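Local coordinates for protein 5-oxopent-3-ene-1,2,5-tricarboxylate decarboxylase (Exiguobacterium antarcticum B7, PDB 6IYM) that is a beta-rich member of the fumarylacetoacetate hydrolase family and binds a magnesium ion in a dimeric assembly, at residues Trp5-Phe8 with Arg13-Ile16; Val31-Leu36 with Ile40-Glu45; Ala115-Gln120 with Lys172-Phe177; Asn71-Gly76 with Met229-Gly234; Thr199-Glu204 with Val253-Gly258. All coordinates share one frame; numbering follows the deposited sequence.

Contact 1 of 5, residues Trp5-Phe8 with Arg13-Ile16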
# COMPACT_ATOMS: atom_id res chain seq x y z
N TRP A 5 -18.95 -13.45 8.01
CA TRP A 5 -17.71 -14.25 8.01
C TRP A 5 -16.74 -13.64 9.00
O TRP A 5 -16.62 -12.41 9.03
CB TRP A 5 -17.06 -14.28 6.62
CG TRP A 5 -17.82 -15.05 5.59
CD1 TRP A 5 -18.78 -14.59 4.73
CD2 TRP A 5 -17.62 -16.42 5.28
NE1 TRP A 5 -19.21 -15.60 3.93
CE2 TRP A 5 -18.51 -16.74 4.23
CE3 TRP A 5 -16.77 -17.41 5.78
CZ2 TRP A 5 -18.58 -18.02 3.69
CZ3 TRP A 5 -16.85 -18.68 5.24
CH2 TRP A 5 -17.74 -18.98 4.21
N PHE A 6 -16.02 -14.48 9.74
CA PHE A 6 -14.91 -14.03 10.61
C PHE A 6 -13.86 -15.13 10.69
O PHE A 6 -14.10 -16.28 10.23
CB PHE A 6 -15.42 -13.62 11.99
CG PHE A 6 -16.27 -14.65 12.69
CD1 PHE A 6 -17.63 -14.70 12.47
CD2 PHE A 6 -15.69 -15.56 13.57
CE1 PHE A 6 -18.42 -15.64 13.13
CE2 PHE A 6 -16.47 -16.50 14.22
CZ PHE A 6 -17.84 -16.53 14.00
N ARG A 7 -12.70 -14.71 11.18
CA ARG A 7 -11.61 -15.57 11.66
C ARG A 7 -11.66 -15.47 13.19
O ARG A 7 -11.96 -14.36 13.69
CB ARG A 7 -10.30 -15.06 11.05
CG ARG A 7 -9.36 -16.15 10.56
CD ARG A 7 -8.29 -15.61 9.65
NE ARG A 7 -7.83 -14.30 10.07
CZ ARG A 7 -6.60 -14.01 10.47
NH1 ARG A 7 -5.66 -14.94 10.47
NH2 ARG A 7 -6.29 -12.78 10.84
N PHE A 8 -11.46 -16.59 13.90
CA PHE A 8 -11.34 -16.62 15.38
C PHE A 8 -10.15 -17.50 15.78
O PHE A 8 -9.73 -18.33 14.94
CB PHE A 8 -12.63 -17.13 16.02
CG PHE A 8 -12.98 -18.57 15.76
CD1 PHE A 8 -12.54 -19.57 16.63
CD2 PHE A 8 -13.78 -18.93 14.69
CE1 PHE A 8 -12.90 -20.89 16.42
CE2 PHE A 8 -14.14 -20.25 14.48
CZ PHE A 8 -13.70 -21.23 15.35
N ARG A 13 -4.04 -20.41 17.08
CA ARG A 13 -4.11 -20.75 15.63
C ARG A 13 -5.47 -20.38 15.00
O ARG A 13 -6.53 -20.77 15.52
CB ARG A 13 -3.81 -22.23 15.41
CG ARG A 13 -2.32 -22.52 15.35
CD ARG A 13 -1.97 -23.94 14.95
NE ARG A 13 -2.32 -24.90 15.98
CZ ARG A 13 -3.32 -25.77 15.90
NH1 ARG A 13 -4.07 -25.82 14.81
NH2 ARG A 13 -3.55 -26.61 16.90
N ALA A 14 -5.40 -19.72 13.84
CA ALA A 14 -6.54 -19.18 13.08
C ALA A 14 -7.50 -20.30 12.71
O ALA A 14 -7.03 -21.36 12.28
CB ALA A 14 -6.02 -18.46 11.85
N ARG A 15 -8.81 -20.06 12.87
CA ARG A 15 -9.92 -20.84 12.28
C ARG A 15 -10.93 -19.87 11.65
O ARG A 15 -10.80 -18.67 11.89
CB ARG A 15 -10.58 -21.74 13.33
CG ARG A 15 -9.75 -22.97 13.69
CD ARG A 15 -10.51 -23.99 14.52
NE ARG A 15 -11.49 -24.74 13.75
CZ ARG A 15 -11.22 -25.73 12.90
NH1 ARG A 15 -9.97 -26.10 12.67
NH2 ARG A 15 -12.21 -26.34 12.26
N ILE A 16 -11.90 -20.37 10.88
CA ILE A 16 -12.91 -19.54 10.17
C ILE A 16 -14.28 -19.90 10.74
O ILE A 16 -14.56 -21.10 10.96
CB ILE A 16 -12.86 -19.73 8.64
CG1 ILE A 16 -11.58 -19.16 8.04
CG2 ILE A 16 -14.09 -19.15 7.97
CD1 ILE A 16 -11.33 -19.63 6.62

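Contact 2 of 5, residues Val31-Leu36 with Ile40-Glu45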
# COMPACT_ATOMS: atom_id res chain seq x y z
N VAL A 31 -15.24 -25.41 4.02
CA VAL A 31 -14.62 -24.38 3.13
C VAL A 31 -13.13 -24.71 2.87
O VAL A 31 -12.56 -24.10 1.96
CB VAL A 31 -14.82 -22.95 3.69
CG1 VAL A 31 -16.28 -22.64 3.93
CG2 VAL A 31 -14.02 -22.67 4.94
N TYR A 32 -12.54 -25.65 3.62
CA TYR A 32 -11.21 -26.28 3.33
C TYR A 32 -10.10 -25.22 3.32
O TYR A 32 -9.25 -25.25 2.41
CB TYR A 32 -11.23 -27.05 2.00
CG TYR A 32 -12.24 -28.16 1.94
CD1 TYR A 32 -12.03 -29.35 2.63
CD2 TYR A 32 -13.42 -28.02 1.22
CE1 TYR A 32 -12.98 -30.36 2.61
CE2 TYR A 32 -14.37 -29.03 1.19
CZ TYR A 32 -14.15 -30.21 1.89
OH TYR A 32 -15.07 -31.20 1.86
N THR A 33 -10.06 -24.34 4.32
CA THR A 33 -8.94 -23.40 4.55
C THR A 33 -9.13 -22.67 5.88
O THR A 33 -10.27 -22.64 6.36
CB THR A 33 -8.81 -22.43 3.36
OG1 THR A 33 -7.78 -21.50 3.69
CG2 THR A 33 -10.10 -21.70 3.05
N ASP A 34 -8.04 -22.13 6.44
CA ASP A 34 -8.02 -21.23 7.63
C ASP A 34 -7.77 -19.75 7.23
O ASP A 34 -7.52 -18.91 8.14
CB ASP A 34 -6.92 -21.66 8.60
CG ASP A 34 -5.57 -21.58 7.91
OD1 ASP A 34 -5.57 -21.78 6.68
OD2 ASP A 34 -4.56 -21.24 8.57
N SER A 35 -7.72 -19.44 5.92
CA SER A 35 -7.53 -18.06 5.42
C SER A 35 -8.84 -17.53 4.84
O SER A 35 -9.33 -18.08 3.83
CB SER A 35 -6.42 -17.90 4.44
OG SER A 35 -6.48 -16.61 3.86
N LEU A 36 -9.41 -16.53 5.50
CA LEU A 36 -10.65 -15.87 5.05
C LEU A 36 -10.35 -15.06 3.79
O LEU A 36 -11.29 -14.88 3.01
CB LEU A 36 -11.20 -15.01 6.19
CG LEU A 36 -12.52 -14.32 5.91
CD1 LEU A 36 -13.60 -15.34 5.57
CD2 LEU A 36 -12.94 -13.46 7.10
N ILE A 40 -12.32 -15.35 0.01
CA ILE A 40 -12.75 -14.18 -0.80
C ILE A 40 -12.15 -14.26 -2.21
O ILE A 40 -12.94 -14.17 -3.16
CB ILE A 40 -12.40 -12.87 -0.07
CG1 ILE A 40 -13.14 -12.79 1.27
CG2 ILE A 40 -12.68 -11.68 -0.97
CD1 ILE A 40 -12.45 -11.95 2.31
N VAL A 41 -10.82 -14.43 -2.33
CA VAL A 41 -10.04 -14.43 -3.61
C VAL A 41 -10.59 -15.52 -4.55
O VAL A 41 -10.85 -15.21 -5.73
CB VAL A 41 -8.52 -14.60 -3.36
CG1 VAL A 41 -7.74 -14.93 -4.63
CG2 VAL A 41 -7.90 -13.38 -2.70
N ARG A 42 -10.80 -16.75 -4.06
CA ARG A 42 -11.36 -17.92 -4.80
C ARG A 42 -12.62 -17.57 -5.60
O ARG A 42 -12.85 -18.25 -6.61
CB ARG A 42 -11.74 -19.04 -3.85
CG ARG A 42 -10.66 -20.10 -3.68
CD ARG A 42 -10.82 -20.94 -2.42
NE ARG A 42 -12.20 -21.07 -1.97
CZ ARG A 42 -12.57 -21.85 -0.96
NH1 ARG A 42 -11.66 -22.57 -0.33
NH2 ARG A 42 -13.84 -21.90 -0.60
N GLY A 43 -13.42 -16.60 -5.14
CA GLY A 43 -14.52 -15.99 -5.92
C GLY A 43 -15.68 -16.95 -6.17
O GLY A 43 -16.39 -16.75 -7.17
N PHE A 44 -15.87 -17.95 -5.31
CA PHE A 44 -17.09 -18.80 -5.19
C PHE A 44 -17.29 -19.12 -3.71
O PHE A 44 -16.27 -19.17 -2.98
CB PHE A 44 -16.95 -20.09 -6.00
CG PHE A 44 -15.84 -21.01 -5.56
CD1 PHE A 44 -14.54 -20.83 -6.01
CD2 PHE A 44 -16.08 -22.08 -4.71
CE1 PHE A 44 -13.51 -21.67 -5.61
CE2 PHE A 44 -15.05 -22.92 -4.30
CZ PHE A 44 -13.76 -22.72 -4.75
N GLU A 45 -18.53 -19.35 -3.27
CA GLU A 45 -18.78 -19.88 -1.90
C GLU A 45 -18.81 -21.41 -1.99
O GLU A 45 -19.49 -21.92 -2.90
CB GLU A 45 -20.08 -19.36 -1.29
CG GLU A 45 -20.10 -19.53 0.22
CD GLU A 45 -21.36 -19.06 0.93
OE1 GLU A 45 -22.14 -18.31 0.31
OE2 GLU A 45 -21.57 -19.46 2.09

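Contact 3 of 5, residues Ala115-Gln120 with Lys172-Phe177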
# COMPACT_ATOMS: atom_id res chain seq x y z
N ALA A 115 3.84 7.42 22.29
CA ALA A 115 3.90 8.78 22.91
C ALA A 115 5.14 9.56 22.43
O ALA A 115 5.03 10.80 22.25
CB ALA A 115 3.83 8.69 24.42
N ASP A 116 6.27 8.89 22.18
CA ASP A 116 7.47 9.54 21.57
C ASP A 116 7.16 10.16 20.20
O ASP A 116 7.80 11.18 19.85
CB ASP A 116 8.66 8.57 21.42
CG ASP A 116 8.32 7.20 20.85
OD1 ASP A 116 7.13 6.97 20.50
OD2 ASP A 116 9.25 6.37 20.77
N LEU A 117 6.22 9.61 19.42
CA LEU A 117 6.03 10.08 18.02
C LEU A 117 4.84 11.02 17.90
O LEU A 117 4.88 11.84 16.97
CB LEU A 117 5.88 8.87 17.08
CG LEU A 117 6.96 7.79 17.24
CD1 LEU A 117 6.87 6.74 16.14
CD2 LEU A 117 8.35 8.40 17.25
N THR A 118 3.82 10.89 18.78
CA THR A 118 2.53 11.62 18.68
C THR A 118 2.08 12.16 20.04
O THR A 118 2.19 11.40 21.03
CB THR A 118 1.34 10.74 18.25
OG1 THR A 118 1.74 9.57 17.55
CG2 THR A 118 0.38 11.53 17.40
N GLN A 119 1.54 13.38 20.07
CA GLN A 119 0.69 13.87 21.19
C GLN A 119 -0.67 14.33 20.64
O GLN A 119 -1.37 15.01 21.37
CB GLN A 119 1.38 14.99 21.98
CG GLN A 119 2.69 14.57 22.63
CD GLN A 119 2.53 13.55 23.72
OE1 GLN A 119 3.23 12.53 23.77
NE2 GLN A 119 1.61 13.82 24.63
N GLN A 120 -1.01 13.98 19.39
CA GLN A 120 -2.35 14.25 18.79
C GLN A 120 -2.90 12.96 18.16
O GLN A 120 -3.32 13.00 17.01
CB GLN A 120 -2.25 15.41 17.83
CG GLN A 120 -1.73 16.70 18.48
CD GLN A 120 -1.94 17.88 17.57
OE1 GLN A 120 -1.84 17.77 16.34
NE2 GLN A 120 -2.32 19.00 18.14
N LYS A 172 -0.81 7.74 9.52
CA LYS A 172 -1.94 6.76 9.54
C LYS A 172 -1.42 5.32 9.59
O LYS A 172 -2.26 4.41 9.63
CB LYS A 172 -2.85 7.01 8.34
CG LYS A 172 -3.62 8.32 8.48
CD LYS A 172 -4.63 8.62 7.42
CE LYS A 172 -5.44 9.88 7.74
NZ LYS A 172 -6.71 9.59 8.46
N SER A 173 -0.10 5.11 9.59
CA SER A 173 0.50 3.81 9.26
C SER A 173 1.43 3.27 10.36
O SER A 173 1.97 2.14 10.16
CB SER A 173 1.18 3.91 7.92
OG SER A 173 0.22 4.19 6.92
N LEU A 174 1.53 3.93 11.52
CA LEU A 174 2.30 3.40 12.68
C LEU A 174 1.69 2.08 13.13
O LEU A 174 0.45 1.98 13.03
CB LEU A 174 2.25 4.41 13.83
CG LEU A 174 2.93 5.75 13.57
CD1 LEU A 174 3.21 6.47 14.88
CD2 LEU A 174 4.23 5.58 12.79
N ASP A 175 2.48 1.15 13.66
CA ASP A 175 1.97 -0.16 14.13
C ASP A 175 0.80 0.11 15.11
O ASP A 175 0.94 0.95 16.01
CB ASP A 175 3.08 -1.02 14.75
CG ASP A 175 4.22 -1.40 13.79
OD1 ASP A 175 4.14 -1.10 12.56
OD2 ASP A 175 5.20 -1.96 14.27
N GLY A 176 -0.33 -0.57 14.93
CA GLY A 176 -1.52 -0.46 15.81
C GLY A 176 -2.59 0.44 15.22
O GLY A 176 -3.72 0.37 15.73
N PHE A 177 -2.30 1.22 14.17
CA PHE A 177 -3.18 2.32 13.72
C PHE A 177 -4.32 1.84 12.80
O PHE A 177 -4.98 2.72 12.19
CB PHE A 177 -2.36 3.41 13.04
CG PHE A 177 -1.72 4.40 13.97
CD1 PHE A 177 -1.39 4.06 15.27
CD2 PHE A 177 -1.39 5.66 13.52
CE1 PHE A 177 -0.78 4.98 16.11
CE2 PHE A 177 -0.79 6.59 14.35
CZ PHE A 177 -0.48 6.25 15.66

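Contact 4 of 5, residues Asn71-Gly76 with Met229-Gly234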
# COMPACT_ATOMS: atom_id res chain seq x y z
N ASN A 71 -1.93 -2.15 0.73
CA ASN A 71 -2.32 -1.11 1.71
C ASN A 71 -3.84 -0.94 1.63
O ASN A 71 -4.41 -1.05 0.53
CB ASN A 71 -1.68 0.24 1.49
CG ASN A 71 -0.17 0.24 1.65
OD1 ASN A 71 0.47 -0.79 1.65
ND2 ASN A 71 0.40 1.43 1.72
N VAL A 72 -4.45 -0.70 2.79
CA VAL A 72 -5.88 -0.29 2.92
C VAL A 72 -6.04 1.07 2.21
O VAL A 72 -5.27 2.01 2.50
CB VAL A 72 -6.28 -0.22 4.40
CG1 VAL A 72 -7.71 0.28 4.56
CG2 VAL A 72 -6.11 -1.56 5.08
N ILE A 73 -6.95 1.14 1.25
CA ILE A 73 -7.22 2.40 0.49
C ILE A 73 -8.24 3.20 1.28
O ILE A 73 -9.28 2.61 1.60
CB ILE A 73 -7.71 2.11 -0.94
CG1 ILE A 73 -6.70 1.25 -1.71
CG2 ILE A 73 -8.04 3.41 -1.65
CD1 ILE A 73 -7.23 0.64 -3.01
N CYS A 74 -7.94 4.48 1.54
CA CYS A 74 -8.70 5.36 2.46
C CYS A 74 -9.17 6.63 1.75
O CYS A 74 -8.37 7.29 1.06
CB CYS A 74 -7.85 5.77 3.65
SG CYS A 74 -7.37 4.37 4.71
N VAL A 75 -10.44 6.97 1.96
CA VAL A 75 -11.09 8.21 1.45
C VAL A 75 -10.88 9.30 2.50
O VAL A 75 -10.94 8.98 3.69
CB VAL A 75 -12.57 7.96 1.14
CG1 VAL A 75 -13.27 9.25 0.68
CG2 VAL A 75 -12.70 6.87 0.08
N GLY A 76 -10.67 10.55 2.06
CA GLY A 76 -10.57 11.72 2.96
C GLY A 76 -11.95 12.16 3.44
O GLY A 76 -12.85 11.31 3.55
N MET A 229 -7.27 2.22 -12.51
CA MET A 229 -6.57 1.48 -11.41
C MET A 229 -7.32 0.18 -11.10
O MET A 229 -8.48 0.26 -10.63
CB MET A 229 -6.44 2.30 -10.13
CG MET A 229 -5.37 1.70 -9.22
SD MET A 229 -5.25 2.53 -7.62
CE MET A 229 -6.81 2.05 -6.89
N THR A 230 -6.66 -0.97 -11.29
CA THR A 230 -7.22 -2.31 -10.97
C THR A 230 -7.38 -2.46 -9.45
O THR A 230 -6.41 -2.17 -8.70
CB THR A 230 -6.36 -3.43 -11.58
OG1 THR A 230 -6.41 -3.28 -13.00
CG2 THR A 230 -6.83 -4.82 -11.23
N LEU A 231 -8.58 -2.88 -9.02
CA LEU A 231 -8.85 -3.32 -7.64
C LEU A 231 -8.61 -4.82 -7.59
O LEU A 231 -9.09 -5.51 -8.51
CB LEU A 231 -10.28 -2.96 -7.24
CG LEU A 231 -10.64 -1.47 -7.29
CD1 LEU A 231 -12.09 -1.24 -6.85
CD2 LEU A 231 -9.69 -0.66 -6.43
N GLU A 232 -7.90 -5.29 -6.57
CA GLU A 232 -7.62 -6.74 -6.33
C GLU A 232 -8.65 -7.32 -5.37
O GLU A 232 -9.03 -6.66 -4.43
CB GLU A 232 -6.22 -6.93 -5.73
CG GLU A 232 -5.12 -6.16 -6.43
CD GLU A 232 -4.71 -6.68 -7.80
OE1 GLU A 232 -5.22 -7.75 -8.21
OE2 GLU A 232 -3.88 -6.02 -8.47
N ALA A 233 -9.05 -8.57 -5.58
CA ALA A 233 -9.79 -9.39 -4.60
C ALA A 233 -9.08 -9.25 -3.24
O ALA A 233 -7.85 -9.38 -3.19
CB ALA A 233 -9.86 -10.83 -5.06
N GLY A 234 -9.84 -8.91 -2.20
CA GLY A 234 -9.31 -8.73 -0.84
C GLY A 234 -8.85 -7.31 -0.56
O GLY A 234 -8.38 -7.05 0.58

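Contact 5 of 5, residues Thr199-Glu204 with Val253-Gly258. Unlike the reference sequence in segment 199-204: Glu204 (reference Gln). Unlike the reference sequence in segment 253-258: Val253 (reference Thr).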
# COMPACT_ATOMS: atom_id res chain seq x y z
N THR A 199 -18.97 6.00 17.11
CA THR A 199 -17.77 5.81 17.94
C THR A 199 -18.02 6.29 19.37
O THR A 199 -18.47 7.44 19.55
CB THR A 199 -16.59 6.52 17.30
OG1 THR A 199 -16.64 6.08 15.95
CG2 THR A 199 -15.28 6.18 17.96
N ARG A 200 -17.70 5.45 20.33
CA ARG A 200 -17.62 5.83 21.76
C ARG A 200 -16.16 5.81 22.19
O ARG A 200 -15.41 4.92 21.71
CB ARG A 200 -18.48 4.90 22.62
CG ARG A 200 -19.97 5.12 22.39
CD ARG A 200 -20.87 4.20 23.16
NE ARG A 200 -22.23 4.51 22.75
CZ ARG A 200 -23.01 5.42 23.30
NH1 ARG A 200 -22.60 6.12 24.35
NH2 ARG A 200 -24.22 5.64 22.80
N VAL A 201 -15.76 6.80 22.98
CA VAL A 201 -14.45 6.83 23.68
C VAL A 201 -14.76 6.80 25.18
O VAL A 201 -15.51 7.68 25.65
CB VAL A 201 -13.60 8.05 23.26
CG1 VAL A 201 -12.33 8.20 24.10
CG2 VAL A 201 -13.26 7.98 21.77
N ASN A 202 -14.27 5.77 25.86
CA ASN A 202 -14.56 5.53 27.30
C ASN A 202 -16.06 5.62 27.54
O ASN A 202 -16.44 6.12 28.59
CB ASN A 202 -13.81 6.55 28.15
CG ASN A 202 -12.33 6.43 27.88
OD1 ASN A 202 -11.88 5.31 27.66
ND2 ASN A 202 -11.61 7.55 27.88
N GLY A 203 -16.89 5.20 26.59
CA GLY A 203 -18.35 5.18 26.80
C GLY A 203 -19.04 6.45 26.32
O GLY A 203 -20.25 6.40 26.14
N GLU A 204 -18.32 7.55 26.10
CA GLU A 204 -18.94 8.82 25.61
C GLU A 204 -19.15 8.74 24.09
O GLU A 204 -18.17 8.55 23.35
CB GLU A 204 -18.09 10.04 25.94
CG GLU A 204 -18.74 11.34 25.49
CD GLU A 204 -17.96 12.63 25.72
OE1 GLU A 204 -16.72 12.63 25.51
OE2 GLU A 204 -18.61 13.65 26.08
N VAL A 253 -9.64 17.09 21.54
CA VAL A 253 -9.31 16.04 22.54
C VAL A 253 -8.60 14.92 21.78
O VAL A 253 -9.02 14.59 20.65
CB VAL A 253 -10.56 15.56 23.33
CG1 VAL A 253 -11.63 14.99 22.42
CG2 VAL A 253 -10.22 14.59 24.44
N TYR A 254 -7.49 14.46 22.34
CA TYR A 254 -6.58 13.45 21.77
C TYR A 254 -6.56 12.26 22.72
O TYR A 254 -6.80 12.44 23.95
CB TYR A 254 -5.21 14.08 21.51
CG TYR A 254 -5.31 15.22 20.54
CD1 TYR A 254 -5.77 15.01 19.25
CD2 TYR A 254 -5.04 16.52 20.93
CE1 TYR A 254 -5.93 16.05 18.36
CE2 TYR A 254 -5.19 17.58 20.05
CZ TYR A 254 -5.64 17.34 18.76
OH TYR A 254 -5.80 18.37 17.88
N LEU A 255 -6.32 11.10 22.13
CA LEU A 255 -6.37 9.77 22.79
C LEU A 255 -5.13 9.63 23.67
O LEU A 255 -4.05 10.09 23.28
CB LEU A 255 -6.39 8.67 21.72
CG LEU A 255 -7.72 8.54 20.96
CD1 LEU A 255 -7.59 7.67 19.71
CD2 LEU A 255 -8.79 8.00 21.88
N GLN A 256 -5.31 9.01 24.83
CA GLN A 256 -4.23 8.82 25.82
C GLN A 256 -4.19 7.34 26.15
O GLN A 256 -5.19 6.63 25.88
CB GLN A 256 -4.48 9.69 27.07
CG GLN A 256 -4.63 11.19 26.79
CD GLN A 256 -3.47 11.80 26.03
OE1 GLN A 256 -2.33 11.34 26.09
NE2 GLN A 256 -3.76 12.85 25.30
N ASP A 257 -3.08 6.90 26.75
CA ASP A 257 -2.91 5.55 27.33
C ASP A 257 -4.12 5.26 28.22
O ASP A 257 -4.45 6.13 29.04
CB ASP A 257 -1.61 5.49 28.13
CG ASP A 257 -1.42 4.17 28.86
OD1 ASP A 257 -1.39 3.12 28.19
OD2 ASP A 257 -1.33 4.22 30.10
N GLY A 258 -4.77 4.11 28.02
CA GLY A 258 -5.97 3.67 28.76
C GLY A 258 -7.28 3.92 28.02
O GLY A 258 -8.26 3.24 28.34

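Contact 1 of 5, residues Trp5-Phe8 with Arg13-Ile16
Arg15 lays its CB over one face of the Phe8 ring, a CH-pi contact 4.0 Å from the ring centroid and displaced toward the rim. The two side chains run side by side in the same direction, and CZ of Phe8 meets the Arg15 guanidinium at its edge, the two planes standing 67° apart. Phe8 gets there with CG between its own backbone N and carbonyl carbon (chi1 68°), which swings the ring across to the partner strand. The Arg15 guanidinium itself is held by a salt bridge from NE to Asp26. Trp5 offers its indole edge, in plane, to Ile16: Trp5 CE3 lies 3.9 Å from Ile16 CG2. Behind these groups the backbones are closed by two bonds, Phe8 N to Arg15 O at 3.0 Å and Arg15 N to Phe8 O at 2.9 Å. Arg7 and Ile16 form the adjacent non-hydrogen-bonded pair, with side chains on the other sheet face from Phe8 and Arg15; the Arg7 CA also approaches Arg15 O at 3.2 Å in a CA-H...O contact. Arg7 NH2 bonds outward to Ala64 O. This cross-strand pairing is that of an antiparallel beta hairpin, here formed by strands 4-10 and 13-20 near the N terminus.

Contact 2 of 5, residues Val31-Leu36 with Ile40-Glu45
Ile40 sits hard against the Leu36 carbonyl: its CD1 is 3.2 Å from Leu36 O and its backbone N donates to the same oxygen at 3.2 Å. With CG1 beside the backbone N (chi1 -62°), the side chain runs back toward the preceding turn, over the carbonyl, which is thus covered by carbon as well as bonded. Farther out, Ile40 CD1 lies 4.3 Å from Leu36 CG, a looser apolar touch between two buried residues.

The other end is held by one long arm. Arg42, bent at chi3 (27°), sends NH1 to Val31 O at 2.9 Å; the bond is almost straight (173°), and the oxygen lies in the guanidinium plane, at its edge. That single bond ties the residue ending helix 28-31 to Arg42 near the end of the next helix, while Thr33 CG2 merely brushes Arg42 NH1 at 3.8 Å. The exposed side includes Tyr32, Val41 and Glu45.

Between the two ends, Thr33 OG1 accepts from Ser35 N at 3.0 Å, and is also bonded to Glu38. Ser35 OG bonds to the backbone N of Glu38. The arrangement is that of a short helix entered through an ST turn and a serine N-cap.

Contact 3 of 5, residues Ala115-Gln120 with Lys172-Phe177
Leu117 and Leu174 meet through their CD1 methyls, joining two loops of the fumarylacetoacetate hydrolase family domain: residues 115-120 lead into strand 121-131, and residues 172-177 into strand 178-186. The second loop ends in a type II beta turn from Leu174 to Phe177, closed by Phe177 N to Leu174 O at 3.1 Å, with Gly176 at a positive phi.

Leu174 is the side chain to follow. Its CB stands 3.6 Å above the plane of the Phe177 ring, over the centre, so the turn folds its last side chain beneath its first. CG continues toward 115-120, placed beside the backbone N by chi1 of -65°. There the chain forks, and Leu174 CD1 does the touching: it reaches Leu117 CD1 at 3.9 Å, the two leucines crossing at a slant, and lies 4.3 Å from Thr118 OG1. On the Leu117 side, CD1 is likewise the branch that arrives.

Lys172 NZ bonds to Asp155, one of the magnesium ligands, and to Thr157, so the loop carrying Leu174 also borders the metal site; the Phe177 side chain is about 11 Å from the magnesium ion. The second subunit closes in too: its Arg227 pairs with Asp116 and packs on Leu174, and its Arg136 pairs with Asp175.

Thr118 also faces Phe177, whose ring is presented edge-on: Thr118 OG1 lies near the ring plane, 4.4 Å from Phe177 CZ.

Contact 4 of 5, residues Asn71-Gly76 with Met229-Gly234
Ile73 CD1 meets Met229 CE at 4.1 Å, the two side chains reaching toward each other tip to tip. A second methyl, Leu231 CD2, approaches the same Ile73 CD1 at 4.4 Å. Everything the two segments share therefore passes through the end of one isoleucine; the backbones stay well apart, the nearest pair of CA atoms, those of Ile73 and Leu231, being 10.1 Å from each other.

Length of side chain bridges that gap. Met229 leaves with CG opposite its backbone N (chi1 -162°), stays straight at chi2, and turns only at chi3 (68°), where the turn about the CG-SD bond carries CE to the isoleucine. Leu231, whose CB does not aim straight across, brings its CD2 branch round to join it. All three are buried, and the fit is one of methyl groups in loose van der Waals contact.

Ile73 belongs to strand 72-75, in the large mixed sheet of the fumarylacetoacetate hydrolase family domain, while 229-234 is part of the connection from helix 218-225 to strand 236-238. That strand runs parallel to 72-75, and Ile73 is bonded through its backbone to Val236 and Ala238, so the loop folds over the strand next to the one it enters. Ile73 also packs on Leu96 of strand 96-99.

Farther out, Thr230 O accepts from Arg70 and Gly234 O from Tyr66, among the bonds that hold the loop backbone. Phe169 of the second subunit packs on both Ile73 and Met229. Thr230 OG1 bonds to Asp175 of that subunit.

Contact 5 of 5, residues Thr199-Glu204 with Val253-Gly258
Val201 turns its CG1 methyl to Leu255, meeting Leu255 CD2 at 4.2 Å. In the valine, CG1 is swung opposite the backbone N (chi1 173°), which sends this branch rather than CG2 across. Leu255 keeps CG beside its own N (chi1 -72°); its CB does not aim at the strand, and only the CD2 end comes over. Both residues are buried.

Asn202, an exposed residue, sets out toward 253-258, but its OD1 stays 4.2 Å from Gly258 O. Its real partners lie just beyond: OD1 accepts from Val260 N and ND2 donates to Asp259. The residue sits at positive phi in a type I' turn from Val201 to Glu204, closed by Glu204 N to Val201 O at 2.8 Å and Val201 N to Glu204 O at 3.0 Å. Arg200, extended through chi2 and chi3, donates NH1 to Gly203 O at 3.0 Å, with the oxygen in the guanidinium plane.

The turn joins strands 196-201 and 204-210 of the five-stranded sheet, and 253-258 runs into its strand 260-265. Tyr123 of strand 121-131 packs on Val201, while Leu255 rests on Leu121 of that same strand and on Ile261 of strand 260-265.

From the N terminus, contact 1 closes the first hairpin, and contact 2 closes the short helical loop that follows; the two touch where Ile16 packs against Thr33. Contact 4 then opens at 71-76 and returns only at 229-234, spanning 152 residues. Contact 3 lies wholly within that span, joining two loops of the family domain, and both reach the second subunit. Contact 5 starts within the same span but ends after it, so contacts 4 and 5 cross. Tyr254 packs on Gln120, linking contact 5 to contact 3, while Ala233 meets Val41, tying contact 4 back to contact 2. Contacts 2 and 5 lie on opposite sides of the chain's centre.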